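Side-chain contacts in tryptophan decarboxylase 1 (Oryza sativa subsp. japonica, PDB 6KHO), which decarboxylates L-tryptophan to tryptamine and 5-hydroxy-L-tryptophan to serotonin, using pyridoxal 5'-phosphate as cofactor and working as a homodimer: residues E460-L465 and G480-R485; V427-P430 and V436-R439; A292-V297 and H347-S352; V184-A189 and V262-C267. One frame throughout, in Å; residues are numbered along the deposited sequence.

Contact 1. Residues E460-L465 and G480-R485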
loop_
_atom_site.group_PDB
_atom_site.type_symbol
_atom_site.label_atom_id
_atom_site.label_comp_id
_atom_site.label_asym_id
_atom_site.label_seq_id
_atom_site.Cartn_x
_atom_site.Cartn_y
_atom_site.Cartn_z
ATOM N N GLU A 460 -13.394 -13.649 -31.397
ATOM C CA GLU A 460 -13.791 -15.050 -31.313
ATOM C C GLU A 460 -12.606 -15.924 -30.925
ATOM O O GLU A 460 -12.713 -16.770 -30.027
ATOM C CB GLU A 460 -14.386 -15.500 -32.652
ATOM C CG GLU A 460 -14.877 -16.939 -32.689
ATOM C CD GLU A 460 -16.262 -17.105 -32.093
ATOM O OE1 GLU A 460 -16.659 -18.258 -31.803
ATOM O OE2 GLU A 460 -16.957 -16.085 -31.908
ATOM N N LEU A 461 -11.470 -15.734 -31.600
ATOM C CA LEU A 461 -10.255 -16.470 -31.265
ATOM C C LEU A 461 -9.931 -16.355 -29.777
ATOM O O LEU A 461 -9.735 -17.364 -29.087
ATOM C CB LEU A 461 -9.092 -15.952 -32.112
ATOM C CG LEU A 461 -7.742 -16.629 -31.891
ATOM C CD1 LEU A 461 -7.895 -18.141 -31.991
ATOM C CD2 LEU A 461 -6.699 -16.112 -32.877
ATOM N N MET A 462 -9.903 -15.123 -29.265
ATOM C CA MET A 462 -9.551 -14.882 -27.869
ATOM C C MET A 462 -10.498 -15.606 -26.917
ATOM O O MET A 462 -10.060 -16.267 -25.968
ATOM C CB MET A 462 -9.560 -13.375 -27.595
ATOM C CG MET A 462 -9.414 -12.990 -26.125
ATOM S SD MET A 462 -9.655 -11.219 -25.839
ATOM C CE MET A 462 -11.437 -11.096 -25.648
ATOM N N GLU A 463 -11.807 -15.474 -27.140
ATOM C CA GLU A 463 -12.767 -16.096 -26.236
ATOM C C GLU A 463 -12.710 -17.615 -26.337
ATOM O O GLU A 463 -13.013 -18.308 -25.360
ATOM C CB GLU A 463 -14.175 -15.560 -26.521
ATOM C CG GLU A 463 -14.264 -14.029 -26.421
ATOM C CD GLU A 463 -15.617 -13.454 -26.842
ATOM O OE1 GLU A 463 -16.118 -12.541 -26.145
ATOM O OE2 GLU A 463 -16.172 -13.896 -27.872
ATOM N N ARG A 464 -12.283 -18.135 -27.492
ATOM C CA ARG A 464 -12.127 -19.572 -27.687
ATOM C C ARG A 464 -10.868 -20.101 -27.014
ATOM O O ARG A 464 -10.877 -21.202 -26.460
ATOM C CB ARG A 464 -12.100 -19.892 -29.181
ATOM C CG ARG A 464 -13.481 -20.092 -29.771
ATOM C CD ARG A 464 -13.425 -20.501 -31.231
ATOM N NE ARG A 464 -14.771 -20.677 -31.766
ATOM C CZ ARG A 464 -15.071 -21.466 -32.792
ATOM N NH1 ARG A 464 -14.119 -22.161 -33.405
ATOM N NH2 ARG A 464 -16.328 -21.561 -33.203
ATOM N N LEU A 465 -9.767 -19.353 -27.071
ATOM C CA LEU A 465 -8.577 -19.787 -26.351
ATOM C C LEU A 465 -8.835 -19.813 -24.848
ATOM O O LEU A 465 -8.393 -20.735 -24.154
ATOM C CB LEU A 465 -7.396 -18.884 -26.700
ATOM C CG LEU A 465 -6.983 -18.908 -28.176
ATOM C CD1 LEU A 465 -6.202 -17.662 -28.552
ATOM C CD2 LEU A 465 -6.177 -20.158 -28.512
ATOM N N GLY A 480 -7.163 1.759 -33.924
ATOM C CA GLY A 480 -8.530 1.406 -34.259
ATOM C C GLY A 480 -8.783 -0.063 -34.533
ATOM O O GLY A 480 -9.866 -0.422 -35.007
ATOM N N ARG A 481 -7.816 -0.928 -34.227
ATOM C CA ARG A 481 -7.883 -2.344 -34.570
ATOM C C ARG A 481 -7.920 -3.213 -33.317
ATOM O O ARG A 481 -7.258 -2.908 -32.317
ATOM C CB ARG A 481 -6.689 -2.747 -35.437
ATOM C CG ARG A 481 -6.687 -2.068 -36.786
ATOM C CD ARG A 481 -7.271 -2.984 -37.841
ATOM N NE ARG A 481 -8.710 -3.230 -37.686
ATOM C CZ ARG A 481 -9.678 -2.331 -37.866
ATOM N NH1 ARG A 481 -9.396 -1.089 -38.230
ATOM N NH2 ARG A 481 -10.945 -2.680 -37.685
ATOM N N PHE A 482 -8.700 -4.297 -33.383
ATOM C CA PHE A 482 -8.715 -5.305 -32.326
ATOM C C PHE A 482 -7.442 -6.133 -32.409
ATOM O O PHE A 482 -7.151 -6.730 -33.452
ATOM C CB PHE A 482 -9.945 -6.197 -32.466
ATOM C CG PHE A 482 -10.282 -6.986 -31.233
ATOM C CD1 PHE A 482 -9.643 -8.185 -30.966
ATOM C CD2 PHE A 482 -11.252 -6.539 -30.351
ATOM C CE1 PHE A 482 -9.957 -8.922 -29.841
ATOM C CE2 PHE A 482 -11.577 -7.269 -29.226
ATOM C CZ PHE A 482 -10.927 -8.467 -28.969
ATOM N N VAL A 483 -6.682 -6.169 -31.311
ATOM C CA VAL A 483 -5.370 -6.807 -31.277
ATOM C C VAL A 483 -5.296 -7.725 -30.058
ATOM O O VAL A 483 -5.828 -7.405 -28.989
ATOM C CB VAL A 483 -4.243 -5.752 -31.256
ATOM C CG1 VAL A 483 -2.892 -6.394 -30.991
ATOM C CG2 VAL A 483 -4.224 -4.975 -32.572
ATOM N N LEU A 484 -4.671 -8.885 -30.233
ATOM C CA LEU A 484 -4.418 -9.797 -29.129
ATOM C C LEU A 484 -3.022 -9.537 -28.575
ATOM O O LEU A 484 -2.044 -9.483 -29.333
ATOM C CB LEU A 484 -4.544 -11.254 -29.585
ATOM C CG LEU A 484 -5.922 -11.723 -30.068
ATOM C CD1 LEU A 484 -5.996 -13.245 -30.152
ATOM C CD2 LEU A 484 -7.023 -11.190 -29.163
ATOM N N ARG A 485 -2.931 -9.379 -27.256
ATOM C CA ARG A 485 -1.642 -9.321 -26.577
ATOM C C ARG A 485 -1.195 -10.720 -26.160
ATOM O O ARG A 485 -1.997 -11.528 -25.681
ATOM C CB ARG A 485 -1.721 -8.416 -25.346
ATOM C CG ARG A 485 -2.015 -6.960 -25.652
ATOM C CD ARG A 485 -2.276 -6.175 -24.370
ATOM N NE ARG A 485 -1.044 -5.738 -23.713
ATOM C CZ ARG A 485 -0.430 -6.417 -22.744
ATOM N NH1 ARG A 485 -0.914 -7.586 -22.320
ATOM N NH2 ARG A 485 0.682 -5.932 -22.199
#

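Contact 2. Residues V427-P430 and V436-R439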
loop_
_atom_site.group_PDB
_atom_site.type_symbol
_atom_site.label_atom_id
_atom_site.label_comp_id
_atom_site.label_asym_id
_atom_site.label_seq_id
_atom_site.Cartn_x
_atom_site.Cartn_y
_atom_site.Cartn_z
ATOM N N VAL A 427 2.015 -9.292 -37.111
ATOM C CA VAL A 427 2.538 -8.667 -35.901
ATOM C C VAL A 427 2.302 -7.169 -36.036
ATOM O O VAL A 427 2.805 -6.541 -36.970
ATOM C CB VAL A 427 4.028 -8.982 -35.699
ATOM C CG1 VAL A 427 4.602 -8.142 -34.560
ATOM C CG2 VAL A 427 4.223 -10.474 -35.418
ATOM N N VAL A 428 1.541 -6.601 -35.102
ATOM C CA VAL A 428 0.981 -5.269 -35.302
ATOM C C VAL A 428 2.024 -4.170 -35.080
ATOM O O VAL A 428 2.047 -3.174 -35.809
ATOM C CB VAL A 428 -0.250 -5.095 -34.396
ATOM C CG1 VAL A 428 -0.653 -3.634 -34.312
ATOM C CG2 VAL A 428 -1.397 -5.936 -34.928
ATOM N N VAL A 429 2.890 -4.307 -34.080
ATOM C CA VAL A 429 3.938 -3.316 -33.833
ATOM C C VAL A 429 5.253 -4.055 -33.621
ATOM O O VAL A 429 5.261 -5.265 -33.354
ATOM C CB VAL A 429 3.614 -2.414 -32.617
ATOM C CG1 VAL A 429 2.328 -1.622 -32.834
ATOM C CG2 VAL A 429 3.556 -3.252 -31.315
ATOM N N PRO A 430 6.385 -3.359 -33.739
ATOM C CA PRO A 430 7.663 -3.999 -33.399
ATOM C C PRO A 430 7.681 -4.399 -31.931
ATOM O O PRO A 430 7.104 -3.723 -31.078
ATOM C CB PRO A 430 8.704 -2.910 -33.695
ATOM C CG PRO A 430 8.013 -1.940 -34.604
ATOM C CD PRO A 430 6.564 -1.986 -34.247
ATOM N N VAL A 436 4.280 -9.494 -27.336
ATOM C CA VAL A 436 4.037 -9.540 -28.776
ATOM C C VAL A 436 2.580 -9.176 -29.020
ATOM O O VAL A 436 1.678 -9.768 -28.416
ATOM C CB VAL A 436 4.355 -10.926 -29.363
ATOM C CG1 VAL A 436 3.927 -10.989 -30.824
ATOM C CG2 VAL A 436 5.826 -11.245 -29.219
ATOM N N CYS A 437 2.346 -8.207 -29.900
ATOM C CA CYS A 437 0.995 -7.848 -30.308
ATOM C C CYS A 437 0.752 -8.413 -31.706
ATOM O O CYS A 437 1.547 -8.176 -32.619
ATOM C CB CYS A 437 0.795 -6.328 -30.296
ATOM S SG CYS A 437 0.767 -5.535 -28.645
ATOM N N PHE A 438 -0.340 -9.159 -31.864
ATOM C CA PHE A 438 -0.602 -9.867 -33.108
ATOM C C PHE A 438 -2.105 -9.947 -33.321
ATOM O O PHE A 438 -2.892 -9.744 -32.392
ATOM C CB PHE A 438 0.020 -11.274 -33.106
ATOM C CG PHE A 438 -0.730 -12.273 -32.263
ATOM C CD1 PHE A 438 -0.721 -12.186 -30.876
ATOM C CD2 PHE A 438 -1.451 -13.296 -32.856
ATOM C CE1 PHE A 438 -1.416 -13.102 -30.100
ATOM C CE2 PHE A 438 -2.145 -14.220 -32.082
ATOM C CZ PHE A 438 -2.130 -14.121 -30.705
ATOM N N ARG A 439 -2.500 -10.231 -34.563
ATOM C CA ARG A 439 -3.917 -10.422 -34.841
ATOM C C ARG A 439 -4.095 -11.216 -36.126
ATOM O O ARG A 439 -3.167 -11.372 -36.926
ATOM C CB ARG A 439 -4.662 -9.084 -34.925
ATOM C CG ARG A 439 -4.312 -8.214 -36.117
ATOM C CD ARG A 439 -5.358 -7.119 -36.258
ATOM N NE ARG A 439 -5.660 -6.825 -37.655
ATOM C CZ ARG A 439 -6.880 -6.575 -38.118
ATOM N NH1 ARG A 439 -7.925 -6.584 -37.295
ATOM N NH2 ARG A 439 -7.056 -6.314 -39.406
HETATM O O HOH W 1 4.301 -6.937 -31.086
#

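Contact 3. Residues A292-V297 and H347-S352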
loop_
_atom_site.group_PDB
_atom_site.type_symbol
_atom_site.label_atom_id
_atom_site.label_comp_id
_atom_site.label_asym_id
_atom_site.label_seq_id
_atom_site.Cartn_x
_atom_site.Cartn_y
_atom_site.Cartn_z
ATOM N N ALA A 292 9.945 24.627 -17.636
ATOM C CA ALA A 292 10.284 24.218 -16.270
ATOM C C ALA A 292 9.280 23.206 -15.729
ATOM O O ALA A 292 8.972 23.195 -14.538
ATOM C CB ALA A 292 10.398 25.419 -15.324
ATOM N N ALA A 293 8.741 22.361 -16.598
ATOM C CA ALA A 293 7.749 21.398 -16.145
ATOM C C ALA A 293 8.441 20.163 -15.572
ATOM O O ALA A 293 9.520 19.768 -16.021
ATOM C CB ALA A 293 6.827 21.004 -17.300
ATOM N N TRP A 294 7.806 19.553 -14.567
ATOM C CA TRP A 294 8.296 18.291 -14.022
ATOM C C TRP A 294 8.163 17.183 -15.063
ATOM O O TRP A 294 7.144 17.087 -15.757
ATOM C CB TRP A 294 7.492 17.931 -12.773
ATOM C CG TRP A 294 8.002 16.801 -11.948
ATOM C CD1 TRP A 294 7.987 15.468 -12.261
ATOM C CD2 TRP A 294 8.534 16.899 -10.626
ATOM N NE1 TRP A 294 8.522 14.736 -11.221
ATOM C CE2 TRP A 294 8.856 15.590 -10.204
ATOM C CE3 TRP A 294 8.785 17.973 -9.759
ATOM C CZ2 TRP A 294 9.428 15.325 -8.952
ATOM C CZ3 TRP A 294 9.340 17.704 -8.511
ATOM C CH2 TRP A 294 9.646 16.393 -8.120
ATOM N N VAL A 295 9.196 16.354 -15.188
ATOM C CA VAL A 295 9.151 15.190 -16.069
ATOM C C VAL A 295 9.303 13.926 -15.228
ATOM O O VAL A 295 10.340 13.722 -14.588
ATOM C CB VAL A 295 10.233 15.231 -17.151
ATOM C CG1 VAL A 295 10.149 13.965 -17.984
ATOM C CG2 VAL A 295 10.035 16.458 -18.052
ATOM N N HIS A 296 8.289 13.071 -15.256
ATOM C CA HIS A 296 8.358 11.747 -14.644
ATOM C C HIS A 296 8.377 10.678 -15.731
ATOM O O HIS A 296 7.639 10.774 -16.719
ATOM C CB HIS A 296 7.176 11.517 -13.706
ATOM C CG HIS A 296 7.180 10.159 -13.071
ATOM N ND1 HIS A 296 7.974 9.853 -11.990
ATOM C CD2 HIS A 296 6.511 9.024 -13.384
ATOM C CE1 HIS A 296 7.781 8.588 -11.650
ATOM N NE2 HIS A 296 6.900 8.062 -12.483
ATOM N N VAL A 297 9.248 9.679 -15.571
ATOM C CA VAL A 297 9.305 8.526 -16.467
ATOM C C VAL A 297 8.625 7.338 -15.777
ATOM O O VAL A 297 9.047 6.907 -14.694
ATOM C CB VAL A 297 10.753 8.189 -16.856
ATOM C CG1 VAL A 297 10.799 6.882 -17.659
ATOM C CG2 VAL A 297 11.390 9.349 -17.636
ATOM N N HIS A 347 14.126 16.753 -1.496
ATOM C CA HIS A 347 13.553 17.923 -0.834
ATOM C C HIS A 347 12.270 18.401 -1.522
ATOM O O HIS A 347 11.362 18.916 -0.857
ATOM C CB HIS A 347 14.608 19.034 -0.786
ATOM C CG HIS A 347 14.206 20.238 0.009
ATOM N ND1 HIS A 347 13.785 20.164 1.321
ATOM C CD2 HIS A 347 14.184 21.555 -0.320
ATOM C CE1 HIS A 347 13.513 21.381 1.764
ATOM N NE2 HIS A 347 13.753 22.242 0.790
ATOM N N ARG A 348 12.169 18.226 -2.845
ATOM C CA ARG A 348 10.945 18.599 -3.556
ATOM C C ARG A 348 9.758 17.750 -3.106
ATOM O O ARG A 348 8.622 18.238 -3.075
ATOM C CB ARG A 348 11.140 18.459 -5.075
ATOM C CG ARG A 348 12.212 19.360 -5.722
ATOM C CD ARG A 348 11.638 20.685 -6.257
ATOM N NE ARG A 348 12.614 21.440 -7.050
ATOM C CZ ARG A 348 12.577 22.764 -7.235
ATOM N NH1 ARG A 348 13.506 23.370 -7.975
ATOM N NH2 ARG A 348 11.613 23.489 -6.677
ATOM N N LEU A 349 9.994 16.476 -2.767
ATOM C CA LEU A 349 8.906 15.614 -2.304
ATOM C C LEU A 349 8.628 15.808 -0.821
ATOM O O LEU A 349 7.472 15.979 -0.415
ATOM C CB LEU A 349 9.229 14.148 -2.575
ATOM C CG LEU A 349 8.508 13.453 -3.720
ATOM C CD1 LEU A 349 8.650 14.251 -4.992
ATOM C CD2 LEU A 349 9.111 12.066 -3.885
ATOM N N THR A 350 9.673 15.781 0.010
ATOM C CA THR A 350 9.444 15.915 1.444
ATOM C C THR A 350 8.821 17.269 1.773
ATOM O O THR A 350 8.044 17.373 2.725
ATOM C CB THR A 350 10.753 15.712 2.223
ATOM O OG1 THR A 350 11.735 16.665 1.782
ATOM C CG2 THR A 350 11.303 14.296 1.995
ATOM N N GLY A 351 9.092 18.299 0.963
ATOM C CA GLY A 351 8.477 19.601 1.202
ATOM C C GLY A 351 6.959 19.556 1.196
ATOM O O GLY A 351 6.302 20.242 1.985
ATOM N N SER A 352 6.381 18.737 0.316
ATOM C CA SER A 352 4.934 18.554 0.268
ATOM C C SER A 352 4.421 17.459 1.202
ATOM O O SER A 352 3.270 17.529 1.651
ATOM C CB SER A 352 4.500 18.211 -1.158
ATOM O OG SER A 352 4.783 19.273 -2.045
#

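Contact 4. Residues V184-A189 and V262-C267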
loop_
_atom_site.group_PDB
_atom_site.type_symbol
_atom_site.label_atom_id
_atom_site.label_comp_id
_atom_site.label_asym_id
_atom_site.label_seq_id
_atom_site.Cartn_x
_atom_site.Cartn_y
_atom_site.Cartn_z
ATOM N N VAL A 184 2.008 15.903 -6.925
ATOM C CA VAL A 184 1.762 16.851 -5.848
ATOM C C VAL A 184 2.960 17.778 -5.680
ATOM O O VAL A 184 2.800 18.991 -5.513
ATOM C CB VAL A 184 1.418 16.111 -4.547
ATOM C CG1 VAL A 184 1.585 17.041 -3.345
ATOM C CG2 VAL A 184 -0.023 15.599 -4.617
ATOM N N ALA A 185 4.174 17.236 -5.769
ATOM C CA ALA A 185 5.357 18.091 -5.676
ATOM C C ALA A 185 5.401 19.097 -6.827
ATOM O O ALA A 185 5.659 20.290 -6.617
ATOM C CB ALA A 185 6.619 17.232 -5.642
ATOM N N ALA A 186 5.131 18.639 -8.051
ATOM C CA ALA A 186 5.138 19.548 -9.197
ATOM C C ALA A 186 4.041 20.594 -9.068
ATOM O O ALA A 186 4.269 21.783 -9.328
ATOM C CB ALA A 186 4.983 18.765 -10.502
ATOM N N ARG A 187 2.841 20.160 -8.664
ATOM C CA ARG A 187 1.727 21.074 -8.431
ATOM C C ARG A 187 2.095 22.170 -7.438
ATOM O O ARG A 187 1.873 23.363 -7.693
ATOM C CB ARG A 187 0.513 20.291 -7.926
ATOM C CG ARG A 187 -0.741 21.149 -7.663
ATOM C CD ARG A 187 -1.754 20.413 -6.766
ATOM N NE ARG A 187 -1.289 20.331 -5.378
ATOM C CZ ARG A 187 -1.840 19.577 -4.428
ATOM N NH1 ARG A 187 -2.896 18.805 -4.697
ATOM N NH2 ARG A 187 -1.325 19.587 -3.204
ATOM N N ASP A 188 2.657 21.782 -6.294
ATOM C CA ASP A 188 2.920 22.769 -5.253
ATOM C C ASP A 188 3.959 23.785 -5.718
ATOM O O ASP A 188 3.835 24.982 -5.430
ATOM C CB ASP A 188 3.348 22.064 -3.960
ATOM C CG ASP A 188 2.175 21.316 -3.291
ATOM O OD1 ASP A 188 1.016 21.518 -3.742
ATOM O OD2 ASP A 188 2.402 20.540 -2.322
ATOM N N ALA A 189 4.962 23.330 -6.475
ATOM C CA ALA A 189 5.985 24.236 -6.981
ATOM C C ALA A 189 5.406 25.191 -8.017
ATOM O O ALA A 189 5.741 26.384 -8.024
ATOM C CB ALA A 189 7.146 23.434 -7.570
ATOM N N VAL A 262 -0.377 27.212 -17.037
ATOM C CA VAL A 262 0.957 26.883 -16.535
ATOM C C VAL A 262 1.258 25.409 -16.780
ATOM O O VAL A 262 0.731 24.545 -16.052
ATOM C CB VAL A 262 1.083 27.208 -15.039
ATOM C CG1 VAL A 262 2.495 26.921 -14.552
ATOM C CG2 VAL A 262 0.665 28.652 -14.757
ATOM N N PRO A 263 2.079 25.072 -17.777
ATOM C CA PRO A 263 2.475 23.672 -17.966
ATOM C C PRO A 263 3.293 23.203 -16.776
ATOM O O PRO A 263 4.290 23.825 -16.403
ATOM C CB PRO A 263 3.310 23.700 -19.252
ATOM C CG PRO A 263 2.925 24.990 -19.924
ATOM C CD PRO A 263 2.638 25.948 -18.823
ATOM N N THR A 264 2.860 22.093 -16.186
ATOM C CA THR A 264 3.278 21.728 -14.841
ATOM C C THR A 264 4.018 20.400 -14.760
ATOM O O THR A 264 4.949 20.283 -13.957
ATOM C CB THR A 264 2.049 21.708 -13.912
ATOM O OG1 THR A 264 1.541 23.047 -13.761
ATOM C CG2 THR A 264 2.382 21.132 -12.530
ATOM N N TYR A 265 3.685 19.426 -15.607
ATOM C CA TYR A 265 4.117 18.046 -15.397
ATOM C C TYR A 265 3.892 17.268 -16.683
ATOM O O TYR A 265 2.840 17.403 -17.314
ATOM C CB TYR A 265 3.333 17.433 -14.231
ATOM C CG TYR A 265 3.682 16.014 -13.781
ATOM C CD1 TYR A 265 3.392 14.905 -14.565
ATOM C CD2 TYR A 265 4.225 15.797 -12.515
ATOM C CE1 TYR A 265 3.682 13.602 -14.101
ATOM C CE2 TYR A 265 4.511 14.511 -12.043
ATOM C CZ TYR A 265 4.244 13.424 -12.839
ATOM O OH TYR A 265 4.500 12.155 -12.336
ATOM N N VAL A 266 4.888 16.474 -17.070
ATOM C CA VAL A 266 4.800 15.581 -18.224
ATOM C C VAL A 266 5.129 14.158 -17.767
ATOM O O VAL A 266 6.123 13.943 -17.071
ATOM C CB VAL A 266 5.766 16.005 -19.351
ATOM C CG1 VAL A 266 5.653 15.064 -20.528
ATOM C CG2 VAL A 266 5.520 17.469 -19.801
ATOM N N CYS A 267 4.318 13.183 -18.184
ATOM C CA CYS A 267 4.623 11.772 -17.957
ATOM C C CYS A 267 5.082 11.133 -19.261
ATOM O O CYS A 267 4.338 11.124 -20.243
ATOM C CB CYS A 267 3.414 11.016 -17.400
ATOM S SG CYS A 267 3.818 9.297 -16.875
HETATM O O HOH W 2 6.230 21.998 -11.840
#

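Contact 1. Residues E460-L465 and G480-R485
Leu-484 pushes its two methyl branches against helix 451-468, and each finds a different residue there. CD2 meets the root of the methionine side chain, with Met-462 CB 3.7 Å from Leu-484 CD2. The other branch goes to the neighbouring leucine, where Leu-461 CD2 lies 4.0 Å from Leu-484 CD1. The side chains of Leu-461 and Leu-484 cross at a slant. In Leu-484, CG stands anti to its carbonyl carbon (chi1 -64°), which carries the branch point toward the helix. The fork at CG then spreads the two methyls over Leu-461 and Met-462.

The chain of Met-462 is extended through chi1 and chi2, then bends at the sulfur (chi3 86°). The bend brings the terminal methyl to the edge of the Phe-482 ring, near the ring plane, with Met-462 CE 4.3 Å from Phe-482 CZ. The phenyl ring also stacks on His-475 of the adjacent strand. Met-462 thus touches Leu-484 with its base and Phe-482 with its end.

The helix and strand segments run roughly parallel, 28° apart, with 9.8 Å between their axes. Helix 451-468 packs on one side of the four-stranded antiparallel sheet, of which strand 481-487 is a member. Leu-461 also reaches Thr-508 and Thr-509 of helix 495-513. Within the helix, Arg-464 NE makes a salt bridge with Glu-460 OE1 at 3.1 Å, the oxygen standing out of the guanidinium plane of Arg-464.

No hydrogen bond joins the two segments. Their join therefore depends on the shape and burial of apolar groups, with no directional bond fixing this part of the helix on the strand.

Contact 2. Residues V427-P430 and V436-R439
Val-428 gives the one direct hydrogen bond between the two segments. Its N lies 2.9 Å from Cys-437 O, with an N-H...O angle of 163°. The same oxygen takes a CA-H...O contact, with Val-427 CA 3.5 Å from Cys-437 O. Val-427 and Phe-438 form an antiparallel non-hydrogen-bonded pair beside it.

A water makes the second polar link. It lies 3.0 Å from Val-429 O, to which it can donate, and accepts from Cys-437 N at 2.6 Å. It bridges the two backbones beyond the Val-427 and Phe-438 pair.

The apolar contacts are few. Val-429 CG2 lies 4.3 Å from Cys-437 CB. Val-428 CG2 lies 3.9 Å from Arg-439 CG, so the valine touches only the aliphatic part of the arginine. That carbon sits between the backbone N and the carbonyl carbon of Arg-439 (chi1 68°). The guanidinium end has salt-bridge partners in Glu-426, Glu-451 and Asp-455. Phe-438 turns its ring away, edge-to-face with Phe-415 of helix 386-420.

Strand 425-427 is the outermost strand on this side of the antiparallel sheet, and 435-440 pairs with it from inside. The Cys-437 side chain is about 8 Å from that of Phe-104, which binds serotonin. The backbone supplies the polar links across this contact, one direct and one through water. Val-429 N is buried with no partner in the model, which probably carries some cost.

Contact 3. Residues A292-V297 and H347-S352
The indole of Trp-294 is met at its edge, in the ring plane, by Arg-348 CB. That carbon is 4.0 Å from Trp-294 CZ3, on the six-membered part of the ring system. Leu-349 comes to the same end obliquely, with its CD1 3.9 Å from Trp-294 CH2. The indole and the leucine side chain cross at about a right angle. Tyr-265 supplies a further ring whose plane is nearly parallel to the indole.

Trp-294 reaches the helix because CG is anti to the backbone N (chi1 -170°), which carries the ring out from the strand. The closest approach of Arg-348 is by its CB; its chain bends at chi2 and runs past the indole in the opposite direction. The guanidinium plane is turned 78° from the ring. No hydrogen bond crosses between the segments, and the indole nitrogen of Trp-294 is instead bonded to Ser-323 OG. A leucine in place of the tryptophan would probably open a gap beside Arg-348 CB and Leu-349 CD1 and leave Ser-323 without its indole donor.

Strand 294-298 lies in the mixed seven-stranded sheet of the cofactor-binding domain, next to strand 262-269. Helix 346-353 follows strand 339-343 of that sheet, and Leu-349 also packs on Leu-341 and Val-343. Helix 175-194 completes the surroundings, with Thr-182 and Ala-186 against Trp-294 and Ala-185 against Leu-349.

Contact 4. Residues V184-A189 and V262-C267
Ala-186 sets its methyl against the edge of the Tyr-265 ring, with CB 3.7 Å from Tyr-265 CD2 and in the ring plane. This is helix-on-sheet packing in the large domain of a PLP-dependent decarboxylase. The segments 184-189 and 262-267 run nearly antiparallel (165°), their axes 7.7 Å apart. The alanine is consistent with so close an approach.

Thr-264 touches the same turn of the helix. Its methyl is anti to the backbone N (chi1 -67° for OG1), and CG2 lies 3.8 Å from Ala-186 O. The hydroxyl turns back along its own strand, with OG1 donating to Val-262 O at 2.9 Å. A glycine in place of the threonine would probably open a gap against Ala-186 and would leave Val-262 O without the hydroxyl donor.

The Tyr-265 hydroxyl bonds to Thr-182 of the same helix. The guanidinium of Arg-187 leads off from the strand and is hydrogen-bonded to Ala-224 O and to Arg-222 O and Leu-223 O of the second subunit. Its NE and NH2 both grip Asp-188 OD1 side-on. Between helix and strand, one water donates to Ala-186 O at 3.2 Å and to Thr-264 O at 3.0 Å.

How the contacts relate
The contacts fall into two pairs, and a centre of one pair lies 35 to 40 Å from a centre of the other. Contacts 3 and 4 share the mixed sheet: strands 294-298 and 262-269 are neighbours, and the backbone of Trp-294 bonds to that of Val-266. Ser-352 OG and Asp-188 OD2 join their two helices. Contacts 1 and 2 share the antiparallel sheet, through a probable bond from Leu-484 N to Phe-438 O. All four are mainly buried, though contact 3 includes the exposed Arg-348. Contacts 1 and 3 have no hydrogen bonds across their segments. Contact 2 links backbones directly and through a water, whereas contact 4 does so only through water and also reaches the second subunit.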